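Local coordinates for protein citrate synthase (Sulfolobus solfataricus, PDB 1O7X) that is a dimeric, largely helical enzyme of the citrate synthase family, at residues D81-M86 / Y135-G140. Residues are numbered along the deposited sequence; the frame is centred on the assembly and turned at random.
Sequences DTIYLM and YRRKEG
With CG beside the backbone N (chi1 -85°), the Tyr84 ring reaches from helix 77-85 toward helix 116-138, while the Arg137 chain, bent at chi2 and chi3, leaves the second helix and reaches back the other way. The two side chains run antiparallel alongside each other, joining the C-terminal ends of two helices in the mostly helical fold of the citrate synthase family.

The central contact is a CH-pi one: Arg137 CB sits over one face of the Tyr84 ring, 3.7 Å from its centroid and offset toward the rim, nearest to CZ. Tyrosine suits this place because its flat face receives the aliphatic root of the arginine while its hydroxyl extends beyond, beside Arg136 CB, to hydrogen-bond the backbone O of Asn141, just past the helix end. Arginine is equally apt, offering methylenes before its charge. Beside the tyrosine, the beta-branched methyl of Ile83, CG2, meets the arginine's CG methylene at 4.0 Å.

Farther out, the guanidinium turns its plane 79° from the phenol ring, with Tyr84 CD2 at its edge, so the two planes do not stack. The carbonyl oxygens of Tyr84 and Met86 lie over one guanidinium face, at angles too poor for hydrogen bonds; their partial negative charge, at the end of helix 77-85, would probably still favour the cation. Leu95 of helix 92-106 touches both Met86 and Arg137, and on the first helix Thr82 packs against Thr82 of the second subunit, placing this junction near the dimer interface. Met86 O lies 3.1 Å from Arg137 NE and equally far from Arg137 NH2.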
ATOM      1  N   ASP A  81      -5.427  17.389  11.801  1.00 36.31           N
ATOM      2  CA  ASP A  81      -4.939  18.558  11.081  1.00 35.68           C
ATOM      3  C   ASP A  81      -4.510  18.203   9.671  1.00 34.87           C
ATOM      4  O   ASP A  81      -4.720  18.921   8.701  1.00 36.69           O
ATOM      5  CB  ASP A  81      -3.765  19.217  11.780  1.00 38.11           C
ATOM      6  CG  ASP A  81      -4.122  19.827  13.120  1.00 40.55           C
ATOM      7  OD1 ASP A  81      -5.312  19.814  13.517  1.00 40.34           O
ATOM      8  OD2 ASP A  81      -3.139  20.304  13.747  1.00 42.29           O
ATOM      9  N   THR A  82      -3.859  17.074   9.524  1.00 33.44           N
ATOM     10  CA  THR A  82      -3.415  16.539   8.247  1.00 32.31           C
ATOM     11  C   THR A  82      -4.593  16.367   7.300  1.00 32.21           C
ATOM     12  O   THR A  82      -4.534  16.746   6.128  1.00 31.92           O
ATOM     13  CB  THR A  82      -2.743  15.195   8.601  1.00 31.47           C
ATOM     14  OG1 THR A  82      -1.368  15.422   8.906  1.00 30.34           O
ATOM     15  CG2 THR A  82      -2.875  14.165   7.515  1.00 30.13           C
ATOM     16  N   ILE A  83      -5.680  15.774   7.804  1.00 32.13           N
ATOM     17  CA  ILE A  83      -6.885  15.509   7.017  1.00 31.66           C
ATOM     18  C   ILE A  83      -7.492  16.859   6.659  1.00 31.65           C
ATOM     19  O   ILE A  83      -7.924  17.088   5.532  1.00 32.03           O
ATOM     20  CB  ILE A  83      -7.911  14.617   7.728  1.00 31.93           C
ATOM     21  CG1 ILE A  83      -7.489  13.134   7.659  1.00 30.92           C
ATOM     22  CG2 ILE A  83      -9.331  14.748   7.162  1.00 31.64           C
ATOM     23  CD1 ILE A  83      -8.326  12.293   8.604  1.00 30.33           C
ATOM     24  N   TYR A  84      -7.474  17.787   7.609  1.00 31.59           N
ATOM     25  CA  TYR A  84      -8.022  19.102   7.300  1.00 33.23           C
ATOM     26  C   TYR A  84      -7.063  19.913   6.430  1.00 34.04           C
ATOM     27  O   TYR A  84      -7.611  20.858   5.820  1.00 36.08           O
ATOM     28  CB  TYR A  84      -8.526  19.801   8.558  1.00 33.72           C
ATOM     29  CG  TYR A  84      -9.947  19.399   8.928  1.00 33.73           C
ATOM     30  CD1 TYR A  84     -10.223  18.151   9.477  1.00 33.04           C
ATOM     31  CD2 TYR A  84     -11.004  20.269   8.707  1.00 33.48           C
ATOM     32  CE1 TYR A  84     -11.511  17.788   9.804  1.00 33.24           C
ATOM     33  CE2 TYR A  84     -12.309  19.915   9.018  1.00 34.06           C
ATOM     34  CZ  TYR A  84     -12.555  18.669   9.573  1.00 33.86           C
ATOM     35  OH  TYR A  84     -13.839  18.308   9.869  1.00 32.45           O
ATOM     36  N   LEU A  85      -5.794  19.564   6.225  1.00 31.98           N
ATOM     37  CA  LEU A  85      -4.946  20.266   5.296  1.00 32.44           C
ATOM     38  C   LEU A  85      -5.180  19.872   3.837  1.00 33.20           C
ATOM     39  O   LEU A  85      -4.809  20.648   2.940  1.00 34.99           O
ATOM     40  CB  LEU A  85      -3.444  20.076   5.567  1.00 32.61           C
ATOM     41  CG  LEU A  85      -2.851  20.843   6.745  1.00 33.05           C
ATOM     42  CD1 LEU A  85      -1.436  20.357   7.006  1.00 33.62           C
ATOM     43  CD2 LEU A  85      -2.890  22.357   6.562  1.00 31.66           C
ATOM     44  N   MET A  86      -5.739  18.701   3.541  1.00 31.81           N
ATOM     45  CA  MET A  86      -6.011  18.312   2.157  1.00 30.31           C
ATOM     46  C   MET A  86      -7.268  18.972   1.595  1.00 30.41           C
ATOM     47  O   MET A  86      -8.168  19.470   2.295  1.00 31.33           O
ATOM     48  CB  MET A  86      -6.112  16.786   2.132  1.00 30.31           C
ATOM     49  CG  MET A  86      -4.957  16.088   2.847  1.00 30.33           C
ATOM     50  SD  MET A  86      -3.366  16.541   2.091  1.00 30.21           S
ATOM     51  CE  MET A  86      -3.626  15.801   0.504  1.00 28.42           C
ATOM     52  N   TYR A 135     -15.622  12.490   6.481  1.00 28.75           N
ATOM     53  CA  TYR A 135     -16.923  13.002   6.138  1.00 30.01           C
ATOM     54  C   TYR A 135     -17.109  14.457   6.558  1.00 31.23           C
ATOM     55  O   TYR A 135     -17.515  15.283   5.731  1.00 30.91           O
ATOM     56  CB  TYR A 135     -18.012  12.164   6.813  1.00 30.66           C
ATOM     57  CG  TYR A 135     -19.397  12.742   6.655  1.00 32.03           C
ATOM     58  CD1 TYR A 135     -19.869  13.085   5.392  1.00 32.86           C
ATOM     59  CD2 TYR A 135     -20.226  12.980   7.743  1.00 33.06           C
ATOM     60  CE1 TYR A 135     -21.137  13.597   5.207  1.00 33.08           C
ATOM     61  CE2 TYR A 135     -21.495  13.517   7.573  1.00 33.17           C
ATOM     62  CZ  TYR A 135     -21.953  13.799   6.307  1.00 33.27           C
ATOM     63  OH  TYR A 135     -23.223  14.296   6.097  1.00 33.91           O
ATOM     64  N   ARG A 136     -16.818  14.773   7.836  1.00 31.77           N
ATOM     65  CA  ARG A 136     -17.005  16.154   8.268  1.00 32.04           C
ATOM     66  C   ARG A 136     -16.217  17.132   7.420  1.00 31.98           C
ATOM     67  O   ARG A 136     -16.730  18.170   7.046  1.00 32.02           O
ATOM     68  CB  ARG A 136     -16.679  16.381   9.729  1.00 32.41           C
ATOM     69  CG  ARG A 136     -17.271  15.342  10.654  1.00 33.88           C
ATOM     70  CD  ARG A 136     -17.275  15.873  12.086  1.00 35.27           C
ATOM     71  NE  ARG A 136     -18.642  15.992  12.531  1.00 38.01           N
ATOM     72  CZ  ARG A 136     -19.416  17.050  12.665  1.00 38.50           C
ATOM     73  NH1 ARG A 136     -18.962  18.260  12.383  1.00 39.28           N
ATOM     74  NH2 ARG A 136     -20.663  16.858  13.078  1.00 38.58           N
ATOM     75  N   ARG A 137     -14.992  16.800   7.062  1.00 33.47           N
ATOM     76  CA  ARG A 137     -14.110  17.674   6.305  1.00 33.56           C
ATOM     77  C   ARG A 137     -14.573  17.859   4.880  1.00 33.31           C
ATOM     78  O   ARG A 137     -14.252  18.883   4.272  1.00 34.69           O
ATOM     79  CB  ARG A 137     -12.695  17.108   6.392  1.00 34.37           C
ATOM     80  CG  ARG A 137     -11.919  17.032   5.095  1.00 34.84           C
ATOM     81  CD  ARG A 137     -10.805  18.041   5.061  1.00 35.87           C
ATOM     82  NE  ARG A 137     -10.799  18.832   3.834  1.00 36.54           N
ATOM     83  CZ  ARG A 137     -10.886  20.155   3.872  1.00 36.58           C
ATOM     84  NH1 ARG A 137     -10.985  20.786   5.024  1.00 38.05           N
ATOM     85  NH2 ARG A 137     -10.880  20.917   2.811  1.00 37.21           N
ATOM     86  N   LYS A 138     -15.279  16.890   4.318  1.00 32.86           N
ATOM     87  CA  LYS A 138     -15.742  16.980   2.943  1.00 31.91           C
ATOM     88  C   LYS A 138     -17.048  17.767   2.861  1.00 31.96           C
ATOM     89  O   LYS A 138     -17.492  18.123   1.768  1.00 33.33           O
ATOM     90  CB  LYS A 138     -15.892  15.610   2.300  1.00 31.55           C
ATOM     91  CG  LYS A 138     -14.695  14.709   2.139  1.00 30.80           C
ATOM     92  CD  LYS A 138     -14.830  13.734   0.963  1.00 28.82           C
ATOM     93  CE  LYS A 138     -14.596  14.480  -0.314  1.00 27.91           C
ATOM     94  NZ  LYS A 138     -15.389  14.105  -1.481  1.00 28.95           N
ATOM     95  N   GLU A 139     -17.725  17.954   3.966  1.00 31.06           N
ATOM     96  CA  GLU A 139     -18.930  18.729   4.099  1.00 32.24           C
ATOM     97  C   GLU A 139     -18.593  20.096   4.723  1.00 33.73           C
ATOM     98  O   GLU A 139     -19.467  20.949   4.940  1.00 34.12           O
ATOM     99  CB  GLU A 139     -19.951  18.059   5.014  1.00 31.98           C
ATOM    100  CG  GLU A 139     -20.869  17.009   4.477  1.00 30.88           C
ATOM    101  CD  GLU A 139     -21.473  17.282   3.120  1.00 31.69           C
ATOM    102  OE1 GLU A 139     -22.245  18.274   3.027  1.00 32.37           O
ATOM    103  OE2 GLU A 139     -21.176  16.525   2.167  1.00 30.48           O
ATOM    104  N   GLY A 140     -17.315  20.275   5.068  1.00 33.54           N
ATOM    105  CA  GLY A 140     -16.796  21.470   5.686  1.00 33.65           C
ATOM    106  C   GLY A 140     -17.047  21.692   7.168  1.00 33.68           C
ATOM    107  O   GLY A 140     -16.847  22.815   7.661  1.00 33.99           O
TER